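Long-range contact in uncharacterized hypothetical protein (Bacteroides uniformis, PDB 4EIU), which is of unknown function but belongs to the DUF3823 family, with an N-terminal domain related to the transthyretin clan: residues A[71-83]-A[227-239]. Sequence-based numbering, arbitrary orientation.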
loop_
_atom_site.group_PDB
_atom_site.type_symbol
_atom_site.label_atom_id
_atom_site.label_comp_id
_atom_site.label_asym_id
_atom_site.label_seq_id
_atom_site.Cartn_x
_atom_site.Cartn_y
_atom_site.Cartn_z
ATOM N N TYR A 71 14.105 9.486 -17.890
ATOM C CA TYR A 71 13.528 8.283 -17.305
ATOM C C TYR A 71 12.023 8.333 -17.321
ATOM O O TYR A 71 11.428 9.406 -17.165
ATOM C CB TYR A 71 13.995 8.117 -15.846
ATOM C CG TYR A 71 15.429 7.616 -15.734
ATOM C CD1 TYR A 71 16.486 8.492 -15.758
ATOM C CD2 TYR A 71 15.706 6.246 -15.641
ATOM C CE1 TYR A 71 17.801 8.035 -15.665
ATOM C CE2 TYR A 71 17.018 5.783 -15.544
ATOM C CZ TYR A 71 18.050 6.682 -15.562
ATOM O OH TYR A 71 19.345 6.232 -15.498
ATOM N N ASN A 72 11.432 7.154 -17.452
ATOM C CA ASN A 72 10.067 6.894 -17.048
ATOM C C ASN A 72 10.087 6.364 -15.604
ATOM O O ASN A 72 10.868 5.458 -15.272
ATOM C CB ASN A 72 9.449 5.845 -17.990
ATOM C CG ASN A 72 8.014 5.517 -17.645
ATOM O OD1 ASN A 72 7.742 4.469 -17.031
ATOM N ND2 ASN A 72 7.087 6.392 -18.040
ATOM N N VAL A 73 9.214 6.914 -14.774
ATOM C CA VAL A 73 9.094 6.551 -13.390
ATOM C C VAL A 73 7.670 6.041 -13.213
ATOM O O VAL A 73 6.713 6.785 -13.366
ATOM C CB VAL A 73 9.395 7.748 -12.448
ATOM C CG1 VAL A 73 9.291 7.314 -10.971
ATOM C CG2 VAL A 73 10.801 8.348 -12.773
ATOM N N ARG A 74 7.546 4.762 -12.931
ATOM C CA ARG A 74 6.276 4.085 -12.766
ATOM C C ARG A 74 6.146 3.549 -11.344
ATOM O O ARG A 74 7.064 2.892 -10.876
ATOM C CB ARG A 74 6.237 2.893 -13.740
ATOM C CG ARG A 74 5.021 2.012 -13.512
ATOM C CD ARG A 74 4.939 0.832 -14.473
ATOM N NE ARG A 74 3.871 -0.045 -13.977
ATOM C CZ ARG A 74 3.149 -0.869 -14.729
ATOM N NH1 ARG A 74 3.337 -0.956 -16.060
ATOM N NH2 ARG A 74 2.214 -1.594 -14.147
ATOM N N ILE A 75 5.003 3.760 -10.673
ATOM C CA ILE A 75 4.764 3.160 -9.374
ATOM C C ILE A 75 3.498 2.270 -9.434
ATOM O O ILE A 75 2.612 2.512 -10.248
ATOM C CB ILE A 75 4.680 4.200 -8.243
ATOM C CG1 ILE A 75 3.446 5.133 -8.399
ATOM C CG2 ILE A 75 6.033 5.003 -8.191
ATOM C CD1 ILE A 75 3.104 6.041 -7.196
ATOM N N ASP A 76 3.499 1.204 -8.655
ATOM C CA ASP A 76 2.345 0.312 -8.479
ATOM C C ASP A 76 2.174 0.063 -6.970
ATOM O O ASP A 76 3.171 0.014 -6.208
ATOM C CB ASP A 76 2.649 -1.014 -9.162
ATOM C CG ASP A 76 2.706 -0.901 -10.675
ATOM O OD1 ASP A 76 1.677 -1.092 -11.350
ATOM O OD2 ASP A 76 3.804 -0.680 -11.209
ATOM N N GLY A 77 0.939 -0.121 -6.522
ATOM C CA GLY A 77 0.706 -0.197 -5.111
ATOM C C GLY A 77 -0.741 -0.475 -4.815
ATOM O O GLY A 77 -1.446 -0.927 -5.720
ATOM N N PRO A 78 -1.178 -0.192 -3.566
ATOM C CA PRO A 78 -2.585 -0.342 -3.123
ATOM C C PRO A 78 -3.424 0.875 -3.543
ATOM O O PRO A 78 -3.974 1.583 -2.724
ATOM C CB PRO A 78 -2.440 -0.471 -1.604
ATOM C CG PRO A 78 -1.297 0.460 -1.293
ATOM C CD PRO A 78 -0.326 0.214 -2.431
ATOM N N PHE A 79 -3.476 1.057 -4.851
ATOM C CA PHE A 79 -4.125 2.177 -5.502
ATOM C C PHE A 79 -4.439 1.836 -6.964
ATOM O O PHE A 79 -3.832 0.955 -7.579
ATOM C CB PHE A 79 -3.324 3.487 -5.351
ATOM C CG PHE A 79 -1.865 3.389 -5.751
ATOM C CD1 PHE A 79 -1.492 3.400 -7.075
ATOM C CD2 PHE A 79 -0.867 3.333 -4.761
ATOM C CE1 PHE A 79 -0.131 3.383 -7.419
ATOM C CE2 PHE A 79 0.491 3.280 -5.097
ATOM C CZ PHE A 79 0.839 3.295 -6.424
ATOM N N ILE A 80 -5.389 2.583 -7.526
ATOM C CA ILE A 80 -5.832 2.361 -8.886
ATOM C C ILE A 80 -4.617 2.369 -9.788
ATOM O O ILE A 80 -3.793 3.294 -9.704
ATOM C CB ILE A 80 -6.837 3.438 -9.359
ATOM C CG1 ILE A 80 -8.171 3.246 -8.617
ATOM C CG2 ILE A 80 -7.088 3.311 -10.874
ATOM C CD1 ILE A 80 -9.272 4.212 -9.047
ATOM N N PRO A 81 -4.468 1.337 -10.609
ATOM C CA PRO A 81 -3.289 1.376 -11.517
ATOM C C PRO A 81 -3.203 2.634 -12.363
ATOM O O PRO A 81 -4.228 3.067 -12.957
ATOM C CB PRO A 81 -3.499 0.166 -12.408
ATOM C CG PRO A 81 -4.332 -0.766 -11.573
ATOM C CD PRO A 81 -5.243 0.103 -10.765
ATOM N N LEU A 82 -1.998 3.209 -12.413
ATOM C CA LEU A 82 -1.700 4.393 -13.190
ATOM C C LEU A 82 -1.422 4.051 -14.643
ATOM O O LEU A 82 -1.592 4.889 -15.511
ATOM C CB LEU A 82 -0.440 5.095 -12.583
ATOM C CG LEU A 82 -0.649 5.615 -11.145
ATOM C CD1 LEU A 82 0.688 6.229 -10.663
ATOM C CD2 LEU A 82 -1.819 6.611 -11.048
ATOM N N VAL A 83 -0.937 2.835 -14.902
ATOM C CA VAL A 83 -0.679 2.385 -16.239
ATOM C C VAL A 83 -1.694 1.296 -16.535
ATOM O O VAL A 83 -1.642 0.221 -15.941
ATOM C CB VAL A 83 0.770 1.892 -16.425
ATOM C CG1 VAL A 83 1.044 1.489 -17.901
ATOM C CG2 VAL A 83 1.750 2.987 -15.979
ATOM N N TYR A 227 -8.331 -7.420 -5.463
ATOM C CA TYR A 227 -7.789 -6.857 -6.677
ATOM C C TYR A 227 -6.266 -6.739 -6.585
ATOM O O TYR A 227 -5.740 -6.185 -5.627
ATOM C CB TYR A 227 -8.375 -5.449 -6.916
ATOM C CG TYR A 227 -8.150 -4.952 -8.326
ATOM C CD1 TYR A 227 -8.855 -5.467 -9.397
ATOM C CD2 TYR A 227 -7.180 -3.958 -8.603
ATOM C CE1 TYR A 227 -8.628 -5.012 -10.715
ATOM C CE2 TYR A 227 -6.953 -3.520 -9.885
ATOM C CZ TYR A 227 -7.673 -4.037 -10.933
ATOM O OH TYR A 227 -7.420 -3.594 -12.182
ATOM N N ASP A 228 -5.609 -7.295 -7.580
ATOM C CA ASP A 228 -4.164 -7.359 -7.619
ATOM C C ASP A 228 -3.531 -6.268 -8.423
ATOM O O ASP A 228 -4.079 -5.825 -9.450
ATOM C CB ASP A 228 -3.667 -8.757 -8.070
ATOM C CG ASP A 228 -4.170 -9.187 -9.448
ATOM O OD1 ASP A 228 -5.172 -8.660 -9.946
ATOM O OD2 ASP A 228 -3.539 -10.067 -10.060
ATOM N N THR A 229 -2.354 -5.848 -7.957
ATOM C CA THR A 229 -1.570 -4.801 -8.610
ATOM C C THR A 229 -0.109 -5.267 -8.590
ATOM O O THR A 229 0.378 -5.769 -7.557
ATOM C CB THR A 229 -1.766 -3.391 -7.949
ATOM O OG1 THR A 229 -1.472 -3.425 -6.545
ATOM C CG2 THR A 229 -3.205 -2.880 -8.133
ATOM N N PRO A 230 0.572 -5.220 -9.743
ATOM C CA PRO A 230 0.034 -4.984 -11.088
ATOM C C PRO A 230 -0.958 -6.080 -11.448
ATOM O O PRO A 230 -0.907 -7.202 -10.888
ATOM C CB PRO A 230 1.251 -5.059 -12.031
ATOM C CG PRO A 230 2.405 -5.453 -11.189
ATOM C CD PRO A 230 2.038 -5.361 -9.731
ATOM N N VAL A 231 -1.856 -5.726 -12.349
ATOM C CA VAL A 231 -2.953 -6.602 -12.772
ATOM C C VAL A 231 -2.348 -7.910 -13.269
ATOM O O VAL A 231 -1.390 -7.909 -14.033
ATOM C CB VAL A 231 -3.837 -5.863 -13.803
ATOM C CG1 VAL A 231 -4.783 -6.816 -14.524
ATOM C CG2 VAL A 231 -4.576 -4.781 -13.000
ATOM N N GLY A 232 -2.882 -9.010 -12.794
ATOM C CA GLY A 232 -2.432 -10.346 -13.188
ATOM C C GLY A 232 -1.289 -10.868 -12.343
ATOM O O GLY A 232 -0.882 -12.032 -12.520
ATOM N N SER A 233 -0.745 -10.060 -11.435
ATOM C CA SER A 233 0.394 -10.512 -10.626
ATOM C C SER A 233 -0.050 -11.449 -9.516
ATOM O O SER A 233 0.759 -12.191 -9.014
ATOM C CB SER A 233 1.162 -9.366 -9.968
ATOM O OG SER A 233 0.316 -8.659 -9.029
ATOM N N GLY A 234 -1.318 -11.415 -9.116
ATOM C CA GLY A 234 -1.740 -12.184 -7.951
ATOM C C GLY A 234 -1.511 -11.445 -6.626
ATOM O O GLY A 234 -2.056 -11.882 -5.636
ATOM N N THR A 235 -0.748 -10.331 -6.584
ATOM C CA THR A 235 -0.486 -9.621 -5.346
ATOM C C THR A 235 -1.562 -8.633 -5.014
ATOM O O THR A 235 -1.692 -7.618 -5.674
ATOM C CB THR A 235 0.870 -8.877 -5.386
ATOM O OG1 THR A 235 1.856 -9.762 -5.896
ATOM C CG2 THR A 235 1.276 -8.403 -3.994
ATOM N N ARG A 236 -2.324 -8.917 -3.958
ATOM C CA ARG A 236 -3.345 -7.991 -3.499
ATOM C C ARG A 236 -2.786 -7.207 -2.320
ATOM O O ARG A 236 -2.564 -7.747 -1.248
ATOM C CB ARG A 236 -4.631 -8.733 -3.147
ATOM C CG ARG A 236 -5.146 -9.583 -4.301
ATOM C CD ARG A 236 -6.521 -10.189 -4.028
ATOM N NE ARG A 236 -6.517 -11.166 -2.921
ATOM C CZ ARG A 236 -6.961 -10.938 -1.673
ATOM N NH1 ARG A 236 -7.455 -9.765 -1.265
ATOM N NH2 ARG A 236 -6.884 -11.905 -0.793
ATOM N N ARG A 237 -2.535 -5.925 -2.553
ATOM C CA ARG A 237 -1.739 -5.107 -1.640
ATOM C C ARG A 237 -2.629 -4.405 -0.610
ATOM O O ARG A 237 -3.705 -3.905 -0.944
ATOM C CB ARG A 237 -0.953 -4.074 -2.405
ATOM C CG ARG A 237 -0.048 -4.656 -3.493
ATOM C CD ARG A 237 0.832 -3.606 -4.222
ATOM N NE ARG A 237 1.466 -4.359 -5.280
ATOM C CZ ARG A 237 2.681 -4.825 -5.299
ATOM N NH1 ARG A 237 3.589 -4.458 -4.375
ATOM N NH2 ARG A 237 2.986 -5.656 -6.290
ATOM N N TRP A 238 -2.179 -4.426 0.642
ATOM C CA TRP A 238 -2.816 -3.674 1.734
ATOM C C TRP A 238 -2.613 -2.200 1.715
ATOM O O TRP A 238 -1.499 -1.670 1.459
ATOM C CB TRP A 238 -2.354 -4.212 3.095
ATOM C CG TRP A 238 -2.815 -5.603 3.425
ATOM C CD1 TRP A 238 -4.099 -6.034 3.752
ATOM C CD2 TRP A 238 -1.999 -6.812 3.462
ATOM N NE1 TRP A 238 -4.113 -7.371 4.010
ATOM C CE2 TRP A 238 -2.891 -7.894 3.865
ATOM C CE3 TRP A 238 -0.638 -7.078 3.293
ATOM C CZ2 TRP A 238 -2.445 -9.188 4.009
ATOM C CZ3 TRP A 238 -0.201 -8.398 3.432
ATOM C CH2 TRP A 238 -1.083 -9.420 3.770
ATOM N N ASN A 239 -3.690 -1.509 2.092
ATOM C CA ASN A 239 -3.588 -0.172 2.683
ATOM C C ASN A 239 -3.403 -0.264 4.195
ATOM O O ASN A 239 -3.862 -1.214 4.825
ATOM C CB ASN A 239 -4.794 0.693 2.343
ATOM C CG ASN A 239 -4.866 0.996 0.850
ATOM O OD1 ASN A 239 -5.714 0.446 0.161
ATOM N ND2 ASN A 239 -3.968 1.837 0.358
#
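Two side chains of 227-239, T229 and N239, hydrogen-bond to successive backbone carbonyls of the loop that follows strand 69-76. T229 OG1 donates to G77 O at 2.6 Å, coming from above the carbonyl plane. Its chi1 of 55° sets the hydroxyl between its own backbone N and carbonyl carbon and turns it to G77, while CG2 faces P81 CG. N239 ND2 reaches P78 O over 3.1 Å, in the carbonyl plane and on a lone pair, with an N-H...O angle of 155°; the other end of this amide, OD1, is engaged by L115.

T229 also accepts through its backbone oxygen: R237, its chain extended from CG to NE, directs NE and NH2 side-on to T229 O, both from the same face of that carbonyl, and NH1 bonds to G33 O and S31 O. R237 CD packs against the G77 backbone, 3.5 Å from G77 CA. On the strand, R74 and D76 form a two-pronged salt bridge, NE to OD2 and NH2 to OD1, with R35 as a second partner of OD2. P230, preceded by a cis peptide bond, sets its CB 4.0 Å from D76 OD1 beside this pair.

Prolines P78 and P81 fill the contact. P78, at the centre of an inverse gamma turn, touches R237 CB with its CB (4.0 Å), rests the same atom on W238 O (3.4 Å) and crosses the N239 side chain obliquely, CB near ND2. The apolar contacts of P81 are with Y227, whose ring edge meets P81 CD at CE2 (4.1 Å), and with V231, whose CG2 P81 CG approaches.

The contact is thus a largely buried interface in which the end of strand 69-76 and the loop after it, part of the N-terminal antiparallel sheet within the transthyretin-clan family region, pack against the connection that leads from strand 216-225 into strand 239-247 of the second, four-stranded antiparallel sheet.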